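Local atomic coordinates of protein Dok-7 (PDB entry 3ML4), a protein that activates the muscle receptor tyrosine kinase MuSK as a dimeric cytoplasmic adaptor in neuromuscular synapse formation and binds phosphoinositides through its PH domain. Residues B[66-70]-B[134-138]; B[72-76]-B[147-151]; B[118-123]-B[187-192]; B[140-144]-B[154-158]. All coordinates share one frame. Numbering follows the deposited sequence.

Contact 1: B[66-70]-B[134-138]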
loop_
_atom_site.group_PDB
_atom_site.type_symbol
_atom_site.label_atom_id
_atom_site.label_comp_id
_atom_site.label_asym_id
_atom_site.label_seq_id
_atom_site.Cartn_x
_atom_site.Cartn_y
_atom_site.Cartn_z
ATOM N N ILE B 66 2.434 -6.771 -9.372
ATOM C CA ILE B 66 3.774 -6.346 -9.769
ATOM C C ILE B 66 4.860 -6.932 -8.858
ATOM O O ILE B 66 4.761 -6.842 -7.630
ATOM C CB ILE B 66 3.875 -4.798 -9.793
ATOM C CG1 ILE B 66 2.808 -4.209 -10.730
ATOM C CG2 ILE B 66 5.280 -4.347 -10.195
ATOM C CD1 ILE B 66 2.675 -2.701 -10.676
ATOM N N CYS B 67 5.887 -7.521 -9.481
ATOM C CA CYS B 67 7.023 -8.165 -8.802
ATOM C C CYS B 67 8.329 -7.382 -8.893
ATOM O O CYS B 67 9.252 -7.617 -8.105
ATOM C CB CYS B 67 7.298 -9.527 -9.419
ATOM S SG CYS B 67 5.940 -10.639 -9.365
ATOM N N GLY B 68 8.422 -6.495 -9.882
ATOM C CA GLY B 68 9.639 -5.733 -10.103
ATOM C C GLY B 68 9.698 -5.019 -11.432
ATOM O O GLY B 68 8.852 -5.220 -12.303
ATOM N N LEU B 69 10.709 -4.166 -11.568
ATOM C CA LEU B 69 10.983 -3.452 -12.805
ATOM C C LEU B 69 12.378 -3.762 -13.319
ATOM O O LEU B 69 13.294 -4.013 -12.539
ATOM C CB LEU B 69 10.828 -1.950 -12.595
ATOM C CG LEU B 69 9.419 -1.411 -12.827
ATOM C CD1 LEU B 69 8.601 -1.442 -11.547
ATOM C CD2 LEU B 69 9.509 -0.001 -13.353
ATOM N N GLU B 70 12.532 -3.724 -14.637
ATOM C CA GLU B 70 13.795 -4.057 -15.294
ATOM C C GLU B 70 13.828 -3.375 -16.670
ATOM O O GLU B 70 13.061 -3.747 -17.559
ATOM C CB GLU B 70 13.932 -5.589 -15.390
ATOM C CG GLU B 70 14.892 -6.130 -16.437
ATOM C CD GLU B 70 16.273 -6.409 -15.910
ATOM O OE1 GLU B 70 16.418 -7.333 -15.089
ATOM O OE2 GLU B 70 17.221 -5.719 -16.336
ATOM N N THR B 134 17.574 -12.292 -12.669
ATOM C CA THR B 134 17.547 -11.061 -11.892
ATOM C C THR B 134 16.669 -11.229 -10.658
ATOM O O THR B 134 15.520 -11.646 -10.762
ATOM C CB THR B 134 17.143 -9.838 -12.761
ATOM O OG1 THR B 134 16.833 -8.728 -11.916
ATOM C CG2 THR B 134 15.935 -10.158 -13.615
ATOM N N LEU B 135 17.231 -10.937 -9.489
ATOM C CA LEU B 135 16.478 -11.031 -8.239
ATOM C C LEU B 135 15.752 -9.724 -7.959
ATOM O O LEU B 135 16.375 -8.660 -7.945
ATOM C CB LEU B 135 17.396 -11.384 -7.062
ATOM C CG LEU B 135 16.693 -11.604 -5.714
ATOM C CD1 LEU B 135 16.007 -12.968 -5.645
ATOM C CD2 LEU B 135 17.671 -11.444 -4.563
ATOM N N HIS B 136 14.442 -9.806 -7.740
ATOM C CA HIS B 136 13.636 -8.619 -7.433
ATOM C C HIS B 136 13.052 -8.644 -6.029
ATOM O O HIS B 136 12.429 -9.624 -5.618
ATOM C CB HIS B 136 12.496 -8.451 -8.441
ATOM C CG HIS B 136 12.956 -8.227 -9.844
ATOM N ND1 HIS B 136 13.071 -6.970 -10.396
ATOM C CD2 HIS B 136 13.329 -9.098 -10.811
ATOM C CE1 HIS B 136 13.497 -7.075 -11.642
ATOM N NE2 HIS B 136 13.660 -8.356 -11.919
ATOM N N LEU B 137 13.260 -7.560 -5.293
ATOM C CA LEU B 137 12.544 -7.359 -4.047
ATOM C C LEU B 137 11.454 -6.333 -4.303
ATOM O O LEU B 137 11.742 -5.203 -4.699
ATOM C CB LEU B 137 13.487 -6.909 -2.932
ATOM C CG LEU B 137 12.875 -6.731 -1.541
ATOM C CD1 LEU B 137 13.755 -7.350 -0.466
ATOM C CD2 LEU B 137 12.639 -5.259 -1.250
ATOM N N CYS B 138 10.205 -6.748 -4.120
ATOM C CA CYS B 138 9.061 -5.849 -4.256
ATOM C C CYS B 138 8.276 -5.770 -2.950
ATOM O O CYS B 138 7.331 -6.533 -2.735
ATOM C CB CYS B 138 8.151 -6.290 -5.399
ATOM S SG CYS B 138 6.949 -5.034 -5.887
HETATM O O HOH W 1 12.893 -4.463 -9.448
#
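Strand 66-70 passes strand 134-138 at an axis distance of 5.8 Å and 124°, with no clear direct hydrogen bond between them: each belongs to its own sheet, and the two sheets meet here face on. The CA atoms of C67 and C138 are 5.5 Å apart, those of G68 and H136 5.6 Å. C67 and G68 form a classic beta bulge, both facing I85 of strand 81-86; C67 O lies 3.2 Å from C138 CB. H136 fills the middle. Its ring approaches G68, with H136 ND1 3.7 Å from G68 CA, a place where any CB would clash. Water 1 bridges the strands, accepting from L69 N (3.1 Å) and hydrogen-bonded to H136 ND1 (2.7 Å). L69 O lies 3.2 Å from H136 CE1, at the ring edge. Further along, E70 OE1 sits 3.2 Å from T134 CG2. L69 points its CB away from strand 134-138, and its side chain packs on helix 98-112. This buried, water-bridged packing of two sheets forms part of the interface between the PH and IRS-type PTB domains.

Contact 2: B[72-76]-B[147-151]; sequences ALPYE and DIPPT
Two loops of an interdomain interface meet here, the PH-domain loop after strand 59-71 and the turn of the PTB-domain hairpin formed by strands 141-146 and 151-157. Neither segment is regular, and no hydrogen bond links them; the contact illustrates how two irregular loops can be joined mainly by apolar side chains, burying 277 Å² in all. A72 starts the first segment with positive phi (63/45), after which L73, P74 and Y75 are extended, and E76 turns again at 50/42. L73, chi1 m and chi2 t, points its CB toward the hairpin turn and forks between two partners: L73 CD2 lies 3.7 Å from I148 CD1 and L73 CD1 3.6 Å from P150 CG. P74 follows at -68/135, with its CD 3.7 Å from I148 CD1 and its carbonyl O 3.2 Å from I148 CG2. Y75 and I148 have the nearest CA atoms, 6.9 Å apart; with chi1 t and chi2 75° the Y75 ring reaches I148 and P149, and it also touches M92 of strand 90-94. On the hairpin side, I148 (-126/124, chi1 m, chi2 t) is extended and serves all three of L73, P74 and Y75. A cis peptide bond between I148 and P149 bends the turn, and P150 follows at -56/133. At the far end of the contact, Y75 CE1 stops 4.0 Å from P149 CD.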
loop_
_atom_site.group_PDB
_atom_site.type_symbol
_atom_site.label_atom_id
_atom_site.label_comp_id
_atom_site.label_asym_id
_atom_site.label_seq_id
_atom_site.Cartn_x
_atom_site.Cartn_y
_atom_site.Cartn_z
ATOM N N ALA B 72 15.921 -1.734 -20.257
ATOM C CA ALA B 72 16.963 -2.015 -21.269
ATOM C C ALA B 72 17.160 -3.496 -21.602
ATOM O O ALA B 72 18.292 -3.987 -21.685
ATOM C CB ALA B 72 18.298 -1.334 -20.911
ATOM N N LEU B 73 16.045 -4.194 -21.786
ATOM C CA LEU B 73 16.044 -5.540 -22.337
ATOM C C LEU B 73 15.632 -5.432 -23.796
ATOM O O LEU B 73 14.642 -4.778 -24.103
ATOM C CB LEU B 73 15.040 -6.435 -21.605
ATOM C CG LEU B 73 15.220 -6.830 -20.134
ATOM C CD1 LEU B 73 13.941 -7.469 -19.613
ATOM C CD2 LEU B 73 16.417 -7.753 -19.895
ATOM N N PRO B 74 16.398 -6.059 -24.708
ATOM C CA PRO B 74 16.017 -6.073 -26.119
ATOM C C PRO B 74 14.755 -6.903 -26.345
ATOM O O PRO B 74 14.636 -8.008 -25.810
ATOM C CB PRO B 74 17.223 -6.723 -26.804
ATOM C CG PRO B 74 18.346 -6.638 -25.793
ATOM C CD PRO B 74 17.669 -6.764 -24.479
ATOM N N TYR B 75 13.827 -6.367 -27.135
ATOM C CA TYR B 75 12.529 -6.987 -27.338
ATOM C C TYR B 75 11.827 -6.405 -28.561
ATOM O O TYR B 75 11.633 -5.187 -28.654
ATOM C CB TYR B 75 11.666 -6.787 -26.088
ATOM C CG TYR B 75 10.279 -7.395 -26.156
ATOM C CD1 TYR B 75 10.090 -8.770 -26.023
ATOM C CD2 TYR B 75 9.155 -6.590 -26.330
ATOM C CE1 TYR B 75 8.827 -9.327 -26.078
ATOM C CE2 TYR B 75 7.879 -7.143 -26.386
ATOM C CZ TYR B 75 7.724 -8.511 -26.260
ATOM O OH TYR B 75 6.466 -9.068 -26.311
ATOM N N GLU B 76 11.462 -7.285 -29.494
ATOM C CA GLU B 76 10.682 -6.928 -30.696
ATOM C C GLU B 76 11.229 -5.727 -31.475
ATOM O O GLU B 76 10.469 -4.864 -31.922
ATOM C CB GLU B 76 9.205 -6.700 -30.336
ATOM C CG GLU B 76 8.491 -7.907 -29.743
ATOM C CD GLU B 76 8.257 -9.026 -30.746
ATOM O OE1 GLU B 76 8.172 -8.748 -31.965
ATOM O OE2 GLU B 76 8.151 -10.192 -30.304
ATOM N N ASP B 147 14.670 -14.417 -18.609
ATOM C CA ASP B 147 14.297 -14.302 -20.021
ATOM C C ASP B 147 13.715 -12.943 -20.405
ATOM O O ASP B 147 13.514 -12.060 -19.567
ATOM C CB ASP B 147 13.336 -15.426 -20.464
ATOM C CG ASP B 147 13.732 -16.801 -19.938
ATOM O OD1 ASP B 147 14.920 -17.015 -19.613
ATOM O OD2 ASP B 147 12.842 -17.676 -19.851
ATOM N N ILE B 148 13.488 -12.787 -21.703
ATOM C CA ILE B 148 12.755 -11.664 -22.242
ATOM C C ILE B 148 11.652 -12.282 -23.088
ATOM O O ILE B 148 11.945 -13.107 -23.951
ATOM C CB ILE B 148 13.658 -10.734 -23.079
ATOM C CG1 ILE B 148 14.784 -10.161 -22.207
ATOM C CG2 ILE B 148 12.834 -9.605 -23.688
ATOM C CD1 ILE B 148 16.041 -9.756 -22.970
ATOM N N PRO B 149 10.378 -11.941 -22.802
ATOM C CA PRO B 149 9.961 -11.067 -21.695
ATOM C C PRO B 149 10.058 -11.797 -20.351
ATOM O O PRO B 149 9.770 -12.989 -20.292
ATOM C CB PRO B 149 8.501 -10.731 -22.036
ATOM C CG PRO B 149 8.022 -11.883 -22.850
ATOM C CD PRO B 149 9.228 -12.440 -23.583
ATOM N N PRO B 150 10.474 -11.091 -19.281
ATOM C CA PRO B 150 10.718 -11.747 -17.990
ATOM C C PRO B 150 9.520 -12.528 -17.457
ATOM O O PRO B 150 8.393 -12.034 -17.482
ATOM C CB PRO B 150 11.053 -10.579 -17.057
ATOM C CG PRO B 150 11.533 -9.509 -17.952
ATOM C CD PRO B 150 10.740 -9.644 -19.211
ATOM N N THR B 151 9.780 -13.751 -17.004
ATOM C CA THR B 151 8.774 -14.574 -16.334
ATOM C C THR B 151 9.263 -14.958 -14.942
ATOM O O THR B 151 10.457 -15.149 -14.729
ATOM C CB THR B 151 8.431 -15.857 -17.130
ATOM O OG1 THR B 151 9.618 -16.631 -17.333
ATOM C CG2 THR B 151 7.813 -15.516 -18.478
#

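Contact 3: B[118-123]-B[187-192]; sequences FHVTVA and FLSSAE
Three backbone hydrogen bonds join these antiparallel neighbours: T121 N to S189 O (3.0 Å), S189 N to T121 O (2.9 Å) and A123 N to F187 O (3.0 Å). They pair the first and last strands of the PTB beta sheet, 115-122 and 184-189, axes 4.6 Å apart at 126°. T121 and S189 form a hydrogen-bonded pair (CA atoms 5.0 Å apart), V122 and L188 a non-hydrogen-bonded one (4.8 Å). Beyond S189 the second segment leaves the sheet in an ST turn, E192 N donating to S190 OG (3.2 Å), and E192 occupies the N-cap position of helix 193-203. On the buried face, V122 (chi1 t) sets CG2 3.8 Å from L188 CD2, and V120 (chi1 m) sets CG2 4.1 Å from L188 CD1; L188 is m, t. The opposite face carries T121 and S189, whose CB atoms lie 4.0 Å apart. F118, chi1 m, reaches M196 and L199 of the helix, which packs against the sheet as in PTB domains. The edge of the F118 ring places F118 CD1 3.6 Å from E192 OE1.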
loop_
_atom_site.group_PDB
_atom_site.type_symbol
_atom_site.label_atom_id
_atom_site.label_comp_id
_atom_site.label_asym_id
_atom_site.label_seq_id
_atom_site.Cartn_x
_atom_site.Cartn_y
_atom_site.Cartn_z
ATOM N N PHE B 118 18.718 -7.033 -8.620
ATOM C CA PHE B 118 20.134 -7.392 -8.672
ATOM C C PHE B 118 20.351 -8.500 -9.689
ATOM O O PHE B 118 19.706 -9.550 -9.614
ATOM C CB PHE B 118 20.616 -7.877 -7.308
ATOM C CG PHE B 118 20.341 -6.921 -6.176
ATOM C CD1 PHE B 118 21.337 -6.072 -5.712
ATOM C CD2 PHE B 118 19.089 -6.887 -5.557
ATOM C CE1 PHE B 118 21.093 -5.194 -4.652
ATOM C CE2 PHE B 118 18.837 -6.014 -4.510
ATOM C CZ PHE B 118 19.845 -5.167 -4.054
ATOM N N HIS B 119 21.249 -8.258 -10.649
ATOM C CA HIS B 119 21.652 -9.281 -11.612
ATOM C C HIS B 119 22.435 -10.385 -10.900
ATOM O O HIS B 119 23.498 -10.134 -10.323
ATOM C CB HIS B 119 22.503 -8.679 -12.734
ATOM C CG HIS B 119 21.743 -7.793 -13.678
ATOM N ND1 HIS B 119 22.158 -6.519 -14.008
ATOM C CD2 HIS B 119 20.572 -7.987 -14.333
ATOM C CE1 HIS B 119 21.291 -5.978 -14.848
ATOM N NE2 HIS B 119 20.319 -6.846 -15.058
ATOM N N VAL B 120 21.897 -11.600 -10.936
ATOM C CA VAL B 120 22.496 -12.756 -10.259
ATOM C C VAL B 120 22.612 -13.992 -11.167
ATOM O O VAL B 120 22.022 -14.046 -12.251
ATOM C CB VAL B 120 21.702 -13.156 -8.975
ATOM C CG1 VAL B 120 21.569 -11.967 -8.006
ATOM C CG2 VAL B 120 20.328 -13.734 -9.336
ATOM N N THR B 121 23.383 -14.975 -10.707
ATOM C CA THR B 121 23.472 -16.281 -11.336
ATOM C C THR B 121 22.976 -17.315 -10.340
ATOM O O THR B 121 23.545 -17.457 -9.256
ATOM C CB THR B 121 24.924 -16.618 -11.723
ATOM O OG1 THR B 121 25.536 -15.481 -12.351
ATOM C CG2 THR B 121 24.969 -17.824 -12.656
ATOM N N VAL B 122 21.916 -18.028 -10.704
ATOM C CA VAL B 122 21.322 -19.038 -9.830
ATOM C C VAL B 122 22.110 -20.348 -9.913
ATOM O O VAL B 122 22.233 -20.942 -10.985
ATOM C CB VAL B 122 19.805 -19.281 -10.146
ATOM C CG1 VAL B 122 19.196 -20.325 -9.198
ATOM C CG2 VAL B 122 19.011 -17.975 -10.076
ATOM N N ALA B 123 22.635 -20.792 -8.773
ATOM C CA ALA B 123 23.424 -22.028 -8.691
ATOM C C ALA B 123 22.585 -23.276 -8.960
ATOM O O ALA B 123 21.437 -23.358 -8.509
ATOM C CB ALA B 123 24.097 -22.136 -7.327
ATOM N N PHE B 187 21.018 -20.591 -3.559
ATOM C CA PHE B 187 22.351 -20.008 -3.690
ATOM C C PHE B 187 22.472 -19.143 -4.929
ATOM O O PHE B 187 22.190 -19.598 -6.035
ATOM C CB PHE B 187 23.404 -21.115 -3.780
ATOM C CG PHE B 187 23.497 -21.985 -2.564
ATOM C CD1 PHE B 187 24.567 -21.852 -1.687
ATOM C CD2 PHE B 187 22.531 -22.957 -2.306
ATOM C CE1 PHE B 187 24.667 -22.659 -0.567
ATOM C CE2 PHE B 187 22.615 -23.770 -1.184
ATOM C CZ PHE B 187 23.685 -23.623 -0.316
ATOM N N LEU B 188 22.920 -17.905 -4.748
ATOM C CA LEU B 188 23.095 -16.978 -5.865
ATOM C C LEU B 188 24.503 -16.403 -5.893
ATOM O O LEU B 188 25.082 -16.122 -4.846
ATOM C CB LEU B 188 22.072 -15.832 -5.799
ATOM C CG LEU B 188 20.596 -16.129 -5.497
ATOM C CD1 LEU B 188 19.784 -14.830 -5.409
ATOM C CD2 LEU B 188 19.985 -17.072 -6.523
ATOM N N SER B 189 25.036 -16.241 -7.104
ATOM C CA SER B 189 26.303 -15.558 -7.338
ATOM C C SER B 189 26.035 -14.113 -7.727
ATOM O O SER B 189 25.234 -13.839 -8.624
ATOM C CB SER B 189 27.108 -16.239 -8.453
ATOM O OG SER B 189 27.717 -17.436 -7.999
ATOM N N SER B 190 26.715 -13.197 -7.043
ATOM C CA SER B 190 26.658 -11.774 -7.343
ATOM C C SER B 190 27.726 -11.038 -6.560
ATOM O O SER B 190 28.223 -11.546 -5.555
ATOM C CB SER B 190 25.291 -11.197 -6.984
ATOM O OG SER B 190 25.266 -9.803 -7.236
ATOM N N ALA B 191 28.059 -9.830 -7.013
ATOM C CA ALA B 191 29.009 -8.979 -6.296
ATOM C C ALA B 191 28.305 -8.002 -5.328
ATOM O O ALA B 191 28.930 -7.078 -4.798
ATOM C CB ALA B 191 29.911 -8.227 -7.291
ATOM N N GLU B 192 27.013 -8.219 -5.086
ATOM C CA GLU B 192 26.225 -7.280 -4.286
ATOM C C GLU B 192 25.516 -7.937 -3.096
ATOM O O GLU B 192 24.459 -7.482 -2.662
ATOM C CB GLU B 192 25.218 -6.538 -5.180
ATOM C CG GLU B 192 25.847 -5.780 -6.344
ATOM C CD GLU B 192 24.813 -5.230 -7.293
ATOM O OE1 GLU B 192 24.115 -6.037 -7.939
ATOM O OE2 GLU B 192 24.693 -3.990 -7.399
#

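Contact 4: B[140-144]-B[154-158]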
loop_
_atom_site.group_PDB
_atom_site.type_symbol
_atom_site.label_atom_id
_atom_site.label_comp_id
_atom_site.label_asym_id
_atom_site.label_seq_id
_atom_site.Cartn_x
_atom_site.Cartn_y
_atom_site.Cartn_z
ATOM N N ASP B 140 6.999 -6.640 0.141
ATOM C CA ASP B 140 6.837 -7.815 0.994
ATOM C C ASP B 140 7.146 -9.139 0.278
ATOM O O ASP B 140 7.134 -10.200 0.906
ATOM C CB ASP B 140 5.431 -7.842 1.623
ATOM C CG ASP B 140 4.357 -7.212 0.724
ATOM O OD1 ASP B 140 3.356 -6.684 1.268
ATOM O OD2 ASP B 140 4.508 -7.236 -0.518
ATOM N N ILE B 141 7.436 -9.065 -1.022
ATOM C CA ILE B 141 7.699 -10.262 -1.827
ATOM C C ILE B 141 9.072 -10.299 -2.513
ATOM O O ILE B 141 9.605 -9.277 -2.953
ATOM C CB ILE B 141 6.585 -10.526 -2.872
ATOM C CG1 ILE B 141 6.313 -9.278 -3.716
ATOM C CG2 ILE B 141 5.327 -11.030 -2.183
ATOM C CD1 ILE B 141 5.432 -9.519 -4.950
ATOM N N LEU B 142 9.631 -11.500 -2.580
ATOM C CA LEU B 142 10.885 -11.746 -3.272
ATOM C C LEU B 142 10.623 -12.626 -4.479
ATOM O O LEU B 142 9.908 -13.623 -4.399
ATOM C CB LEU B 142 11.909 -12.409 -2.347
ATOM C CG LEU B 142 13.340 -12.553 -2.883
ATOM C CD1 LEU B 142 14.068 -11.207 -2.882
ATOM C CD2 LEU B 142 14.120 -13.596 -2.083
ATOM N N VAL B 143 11.219 -12.246 -5.597
ATOM C CA VAL B 143 10.988 -12.912 -6.862
ATOM C C VAL B 143 12.304 -13.092 -7.613
ATOM O O VAL B 143 13.197 -12.247 -7.539
ATOM C CB VAL B 143 9.930 -12.126 -7.698
ATOM C CG1 VAL B 143 10.218 -12.144 -9.192
ATOM C CG2 VAL B 143 8.543 -12.655 -7.410
ATOM N N LEU B 144 12.425 -14.215 -8.307
ATOM C CA LEU B 144 13.480 -14.397 -9.293
ATOM C C LEU B 144 12.869 -14.353 -10.685
ATOM O O LEU B 144 11.792 -14.903 -10.904
ATOM C CB LEU B 144 14.241 -15.711 -9.054
ATOM C CG LEU B 144 15.522 -15.592 -8.222
ATOM C CD1 LEU B 144 16.002 -16.950 -7.729
ATOM C CD2 LEU B 144 16.633 -14.893 -9.004
ATOM N N GLY B 154 10.454 -18.082 -9.392
ATOM C CA GLY B 154 10.544 -18.349 -7.959
ATOM C C GLY B 154 10.015 -17.163 -7.184
ATOM O O GLY B 154 10.328 -16.021 -7.519
ATOM N N GLN B 155 9.203 -17.434 -6.163
ATOM C CA GLN B 155 8.574 -16.380 -5.361
ATOM C C GLN B 155 8.452 -16.735 -3.878
ATOM O O GLN B 155 8.078 -17.852 -3.524
ATOM C CB GLN B 155 7.199 -16.009 -5.927
ATOM C CG GLN B 155 6.191 -17.157 -5.955
ATOM C CD GLN B 155 4.825 -16.731 -6.464
ATOM O OE1 GLN B 155 4.350 -17.227 -7.485
ATOM N NE2 GLN B 155 4.190 -15.803 -5.757
ATOM N N TRP B 156 8.765 -15.769 -3.020
ATOM C CA TRP B 156 8.692 -15.940 -1.572
ATOM C C TRP B 156 8.165 -14.660 -0.938
ATOM O O TRP B 156 8.478 -13.566 -1.407
ATOM C CB TRP B 156 10.084 -16.232 -0.985
ATOM C CG TRP B 156 10.827 -17.403 -1.593
ATOM C CD1 TRP B 156 10.897 -18.670 -1.095
ATOM C CD2 TRP B 156 11.605 -17.404 -2.800
ATOM N NE1 TRP B 156 11.669 -19.465 -1.914
ATOM C CE2 TRP B 156 12.112 -18.714 -2.969
ATOM C CE3 TRP B 156 11.919 -16.430 -3.756
ATOM C CZ2 TRP B 156 12.915 -19.076 -4.060
ATOM C CZ3 TRP B 156 12.716 -16.787 -4.838
ATOM C CH2 TRP B 156 13.206 -18.103 -4.980
ATOM N N LYS B 157 7.363 -14.793 0.117
ATOM C CA LYS B 157 7.165 -13.694 1.060
ATOM C C LYS B 157 8.459 -13.588 1.847
ATOM O O LYS B 157 8.990 -14.607 2.303
ATOM C CB LYS B 157 6.030 -13.981 2.045
ATOM C CG LYS B 157 4.613 -13.830 1.517
ATOM C CD LYS B 157 3.649 -13.568 2.676
ATOM C CE LYS B 157 2.434 -14.493 2.646
ATOM N NZ LYS B 157 1.641 -14.406 1.381
ATOM N N LEU B 158 8.969 -12.371 2.015
ATOM C CA LEU B 158 10.125 -12.144 2.887
ATOM C C LEU B 158 9.916 -12.640 4.324
ATOM O O LEU B 158 10.856 -13.109 4.961
ATOM C CB LEU B 158 10.535 -10.673 2.883
ATOM C CG LEU B 158 11.907 -10.400 2.260
ATOM C CD1 LEU B 158 11.884 -10.537 0.740
ATOM C CD2 LEU B 158 12.406 -9.026 2.668
#
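Regular antiparallel pairing, with the strand axes 4.6 Å apart and 167° between their directions, makes this contact a textbook case of a beta hairpin. Four backbone hydrogen bonds cross it: L158 N to D140 O (3.1 Å), L142 N to W156 O (2.6 Å), W156 N to L142 O (2.8 Å) and L144 N to G154 O (2.9 Å). L142 and W156 therefore form a hydrogen-bonded pair, whereas I141 with K157 and V143 with Q155 are non-hydrogen-bonded pairs, their CA atoms 4.5 Å apart. CA-H...O contacts add to these bonds, the shortest 3.2 Å, from Q155 CA to L142 O and from V143 CA to G154 O.

Apolar packing gathers on the face of L142, L144 and W156. L142 CD2 lies 4.0 Å from W156 CE3, L142 CB 3.6 Å from L158 CD1, and L144 CD1 4.1 Å from W156 CH2 at the indole edge. G154 lacks a side chain exactly where a CB would collide with W156 CH2. The indole meets F173 and F186 edge-to-face, and its NE1 donates to W182 O.

The backbone bonds set the register; the face of L142, L144 and W156 feeds the PTB core, while the other mixes exposed Q155 and K157 with I141 and the buried V143, which meets C67 of the PH domain.

The four contacts show two levels of organisation in one chain. Contacts 3 and 4, about 15 Å apart between centres, belong to the seven-stranded PTB sheet, where L144 packs against V120, V122 and L188; along the chain, contact 4 nests within the loop closed by contact 3. Contacts 1 and 2, about 14 Å apart between centres, instead tie PH-domain segments to that PTB unit. Strand 133-138 of contact 1 is flanked by strand 115-122 of contact 3 and strand 141-146 of contact 4, with probable hydrogen bonds L135 N to F118 O and H136 N to V143 O. The segments of contacts 1 and 2 alternate along the chain; contact 1 joins the domains through strands and contact 2 through loops, consistent with a joined PH-PTB module.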